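Local coordinates for protein eukaryotic peptide chain release factor GTP-binding subunit (Schizosaccharomyces pombe, PDB 1R5B) that serves as the GTP-binding subunit of the eukaryotic peptide chain release factor, an elongation-factor-like protein with a P-loop domain and beta-rich domains, at residues 166-169 and 170-173; 211-214 and 215-218. All coordinates share one frame; numbering follows the deposited sequence.

Contact 1 comes first along the chain: residues 166-169 lead out of the loop after helix 158-161, and 170-173 lie on helix 169-178. Contact 2 opens only after contact 1 has closed, within the last turns of helix 200-218. The two are therefore in series, neither nested nor crossed, and each closes only a turn between adjacent segments. Strand 184-189 lies between them in sequence. In space their centres are 11 Å apart, and the two helices pack against each other. Ala173 CB comes 3.4 Å from Leu214 CD2, and Arg170 CA lies 3.6 Å from Phe213 CZ. These contacts join helix 169-178 to helix 200-218, which touch strands 147-153 and 226-230 of the mixed sheet respectively.

Contact 1 of 2, residues 166-169 and 170-173; sequences GGQT and REHA
Gln168 and His172 are brought together by two first torsions: chi1 of -87° swings an extended glutamine chain across the imidazole, with CB over the ring and OE1 reaching NE2, and chi1 of -71° holds the histidine CG beside its own backbone N, anti to its carbonyl carbon. The site is the opening turn of helix 169-178, in the P-loop domain of an elongation-factor-like protein. Gln168 touches the ring in three ways. Its CB sits over the face, 3.9 Å from the ring centroid, a CH-pi contact. Its carbonyl O lies over the same face, 3.3 Å above the plane and displaced toward the rim. Its side-chain OE1 accepts from His172 NE2 at 3.3 Å, but this bond is weak, with amide and ring planes standing 74° apart.

The backbone evidence for a helical turn is firmer. His172 N donates to Gln168 O at 2.9 Å, and Ala173 N donates to Thr169 O at 3.0 Å, each an i to i+4 bond. A water between Gly167 O and Glu171 N extends the tie into the loop, giving to the carbonyl and accepting from the amide. A second water bridges the side-chain pair, donating to OE1 of Gln168 and hydrogen-bonding to NE2 of His172.

Outside the turn, His172 rests on Leu150 and Thr169 on Ile152, both of strand 147-153, while Gln168 touches His51. The imidazole also meets residues of the probable Walker A loop, which places this helix start next to that loop. At the other ring nitrogen, one water lies 2.8 Å from His172 ND1 and 2.7 Å from Thr169 OG1, joining the two side chains through a single oxygen.

Contact 2 of 2, residues 211-214 and 215-218; sequences SMFL and RRVA
Arg215 begins the second segment by pointing its backbone N at Ser211 O, 3.4 Å away, a weak i to i+4 bond near the C-terminal end of helix 200-218. Its aliphatic CB passes beside the same carbonyl, while the guanidinium leads off and is hydrogen-bonded through NH1 to the carbonyl of Gly219. Arg216 follows with a shorter bond, N to Met212 O at 3.1 Å. Its chain runs out and bends at chi3, which carries the guanidinium back to the Phe213 ring: NH1 comes 3.6 Å from CD1, and the two planes are 80° apart, so the groups are far from stacked.

Val217 supplies the main side-chain contact. Its N donates to Phe213 O at 2.9 Å, which fixes the residue one turn beyond the phenylalanine, and CG1 then covers a face of the Phe213 ring. CG1 is 3.8 Å from the ring centroid and only 14° off the normal, a CH-pi contact. The ring is available there because Phe213 CG is anti to its backbone N (chi1 178°), which sends the ring along the helix toward Val217. The same methyl also faces the Arg216 guanidinium, 4.2 Å above its centre. Ala218 N adds a weak bond to Leu214 O, and the carbonyl of Ala218 accepts from Arg177 NE of helix 169-178.

The ring also meets Phe163 edge-to-face and packs on Thr169, while Leu214 packs on Tyr228 of strand 226-230. The chemistry is thus a divided one: Phe213 packs against helix 169-178 and Phe163, Leu214 against both that helix and strand 226-230, and the arginines, exposed, probably keep their charge at the surface.

Contact 1 of 2, residues 166-169 and 170-173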
loop_
_atom_site.group_PDB
_atom_site.type_symbol
_atom_site.label_atom_id
_atom_site.label_comp_id
_atom_site.label_asym_id
_atom_site.label_seq_id
_atom_site.Cartn_x
_atom_site.Cartn_y
_atom_site.Cartn_z
ATOM N N GLY A 166 -5.798 18.060 33.128
ATOM C CA GLY A 166 -5.785 18.978 32.000
ATOM C C GLY A 166 -5.456 18.363 30.641
ATOM O O GLY A 166 -5.564 19.044 29.612
ATOM N N GLY A 167 -5.069 17.087 30.612
ATOM C CA GLY A 167 -4.427 16.506 29.437
ATOM C C GLY A 167 -5.304 16.269 28.217
ATOM O O GLY A 167 -6.531 16.242 28.307
ATOM N N GLN A 168 -4.666 16.069 27.072
ATOM C CA GLN A 168 -5.390 15.915 25.811
ATOM C C GLN A 168 -5.290 14.517 25.215
ATOM O O GLN A 168 -5.972 14.220 24.247
ATOM C CB GLN A 168 -4.908 16.950 24.789
ATOM C CG GLN A 168 -5.654 18.271 24.892
ATOM C CD GLN A 168 -5.086 19.357 23.996
ATOM O OE1 GLN A 168 -4.439 19.073 22.984
ATOM N NE2 GLN A 168 -5.338 20.608 24.362
ATOM N N THR A 169 -4.455 13.661 25.786
ATOM C CA THR A 169 -4.169 12.360 25.189
ATOM C C THR A 169 -5.403 11.460 25.027
ATOM O O THR A 169 -5.476 10.684 24.081
ATOM C CB THR A 169 -3.081 11.642 26.002
ATOM O OG1 THR A 169 -1.882 12.412 25.957
ATOM C CG2 THR A 169 -2.697 10.296 25.367
ATOM N N ARG A 170 -6.355 11.562 25.947
ATOM C CA ARG A 170 -7.607 10.828 25.834
ATOM C C ARG A 170 -8.325 11.285 24.573
ATOM O O ARG A 170 -8.673 10.483 23.716
ATOM C CB ARG A 170 -8.499 11.068 27.046
ATOM C CG ARG A 170 -9.907 10.524 26.879
ATOM C CD ARG A 170 -10.642 10.289 28.168
ATOM N NE ARG A 170 -11.563 9.157 28.057
ATOM C CZ ARG A 170 -11.967 8.392 29.082
ATOM N NH1 ARG A 170 -11.543 8.620 30.331
ATOM N NH2 ARG A 170 -12.815 7.387 28.861
ATOM N N GLU A 171 -8.521 12.591 24.470
ATOM C CA GLU A 171 -9.178 13.198 23.326
ATOM C C GLU A 171 -8.443 12.868 22.016
ATOM O O GLU A 171 -9.077 12.675 20.981
ATOM C CB GLU A 171 -9.293 14.704 23.550
ATOM C CG GLU A 171 -9.644 15.524 22.318
ATOM C CD GLU A 171 -9.814 16.997 22.650
ATOM O OE1 GLU A 171 -10.728 17.316 23.456
ATOM O OE2 GLU A 171 -9.024 17.823 22.118
ATOM N N HIS A 172 -7.120 12.759 22.076
ATOM C CA HIS A 172 -6.333 12.419 20.900
ATOM C C HIS A 172 -6.565 10.990 20.439
ATOM O O HIS A 172 -6.643 10.738 19.236
ATOM C CB HIS A 172 -4.852 12.659 21.159
ATOM C CG HIS A 172 -4.494 14.108 21.238
ATOM N ND1 HIS A 172 -3.245 14.552 21.612
ATOM C CD2 HIS A 172 -5.234 15.216 21.007
ATOM C CE1 HIS A 172 -3.231 15.869 21.600
ATOM N NE2 HIS A 172 -4.425 16.297 21.242
ATOM N N ALA A 173 -6.673 10.057 21.377
ATOM C CA ALA A 173 -6.952 8.670 21.018
ATOM C C ALA A 173 -8.385 8.532 20.504
ATOM O O ALA A 173 -8.633 7.813 19.535
ATOM C CB ALA A 173 -6.714 7.747 22.197
HETATM O O HOH W 1 -8.267 14.669 26.804
HETATM O O HOH W 2 -5.368 18.379 20.035
HETATM O O HOH W 3 -1.521 13.644 23.581
#

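Contact 2 of 2, residues 211-214 and 215-218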
loop_
_atom_site.group_PDB
_atom_site.type_symbol
_atom_site.label_atom_id
_atom_site.label_comp_id
_atom_site.label_asym_id
_atom_site.label_seq_id
_atom_site.Cartn_x
_atom_site.Cartn_y
_atom_site.Cartn_z
ATOM N N SER A 211 -0.100 1.842 26.326
ATOM C CA SER A 211 -0.776 0.599 26.002
ATOM C C SER A 211 -1.994 0.368 26.905
ATOM O O SER A 211 -3.075 0.051 26.435
ATOM C CB SER A 211 0.218 -0.552 26.129
ATOM O OG SER A 211 -0.403 -1.755 25.765
ATOM N N MET A 212 -1.823 0.551 28.203
ATOM C CA MET A 212 -2.951 0.444 29.127
ATOM C C MET A 212 -4.005 1.533 28.858
ATOM O O MET A 212 -5.195 1.250 28.802
ATOM C CB MET A 212 -2.461 0.497 30.569
ATOM C CG MET A 212 -1.598 -0.702 30.958
ATOM S SD MET A 212 -2.406 -2.307 30.697
ATOM C CE MET A 212 -3.060 -2.562 32.276
ATOM N N PHE A 213 -3.557 2.759 28.624
ATOM C CA PHE A 213 -4.454 3.902 28.533
ATOM C C PHE A 213 -5.266 3.881 27.240
ATOM O O PHE A 213 -6.455 4.159 27.257
ATOM C CB PHE A 213 -3.639 5.195 28.678
ATOM C CG PHE A 213 -4.441 6.467 28.562
ATOM C CD1 PHE A 213 -4.981 7.060 29.680
ATOM C CD2 PHE A 213 -4.604 7.092 27.330
ATOM C CE1 PHE A 213 -5.700 8.245 29.581
ATOM C CE2 PHE A 213 -5.320 8.269 27.225
ATOM C CZ PHE A 213 -5.870 8.844 28.354
ATOM N N LEU A 214 -4.616 3.535 26.131
ATOM C CA LEU A 214 -5.251 3.555 24.812
ATOM C C LEU A 214 -6.324 2.482 24.699
ATOM O O LEU A 214 -7.370 2.696 24.092
ATOM C CB LEU A 214 -4.214 3.366 23.711
ATOM C CG LEU A 214 -3.315 4.577 23.451
ATOM C CD1 LEU A 214 -2.205 4.191 22.475
ATOM C CD2 LEU A 214 -4.103 5.763 22.906
ATOM N N ARG A 215 -6.063 1.327 25.295
ATOM C CA ARG A 215 -7.084 0.300 25.443
ATOM C C ARG A 215 -8.253 0.813 26.294
ATOM O O ARG A 215 -9.411 0.639 25.932
ATOM C CB ARG A 215 -6.483 -0.970 26.068
ATOM C CG ARG A 215 -7.493 -2.113 26.312
ATOM C CD ARG A 215 -8.183 -2.627 25.046
ATOM N NE ARG A 215 -9.238 -3.595 25.361
ATOM C CZ ARG A 215 -9.988 -4.233 24.453
ATOM N NH1 ARG A 215 -9.830 -4.004 23.160
ATOM N NH2 ARG A 215 -10.912 -5.098 24.846
ATOM N N ARG A 216 -7.962 1.448 27.419
ATOM C CA ARG A 216 -9.032 1.878 28.304
ATOM C C ARG A 216 -9.945 2.901 27.645
ATOM O O ARG A 216 -11.162 2.777 27.699
ATOM C CB ARG A 216 -8.480 2.447 29.610
ATOM C CG ARG A 216 -9.568 2.848 30.586
ATOM C CD ARG A 216 -9.075 3.191 31.983
ATOM N NE ARG A 216 -9.024 4.636 32.170
ATOM C CZ ARG A 216 -7.919 5.378 32.133
ATOM N NH1 ARG A 216 -6.718 4.828 31.939
ATOM N NH2 ARG A 216 -8.011 6.691 32.310
ATOM N N VAL A 217 -9.360 3.919 27.033
ATOM C CA VAL A 217 -10.146 5.059 26.586
ATOM C C VAL A 217 -10.629 4.894 25.152
ATOM O O VAL A 217 -11.538 5.592 24.731
ATOM C CB VAL A 217 -9.374 6.382 26.743
ATOM C CG1 VAL A 217 -8.794 6.495 28.151
ATOM C CG2 VAL A 217 -8.273 6.524 25.688
ATOM N N ALA A 218 -10.038 3.966 24.412
ATOM C CA ALA A 218 -10.356 3.828 22.992
ATOM C C ALA A 218 -10.261 2.420 22.421
ATOM O O ALA A 218 -10.359 2.252 21.235
ATOM C CB ALA A 218 -9.495 4.787 22.166
#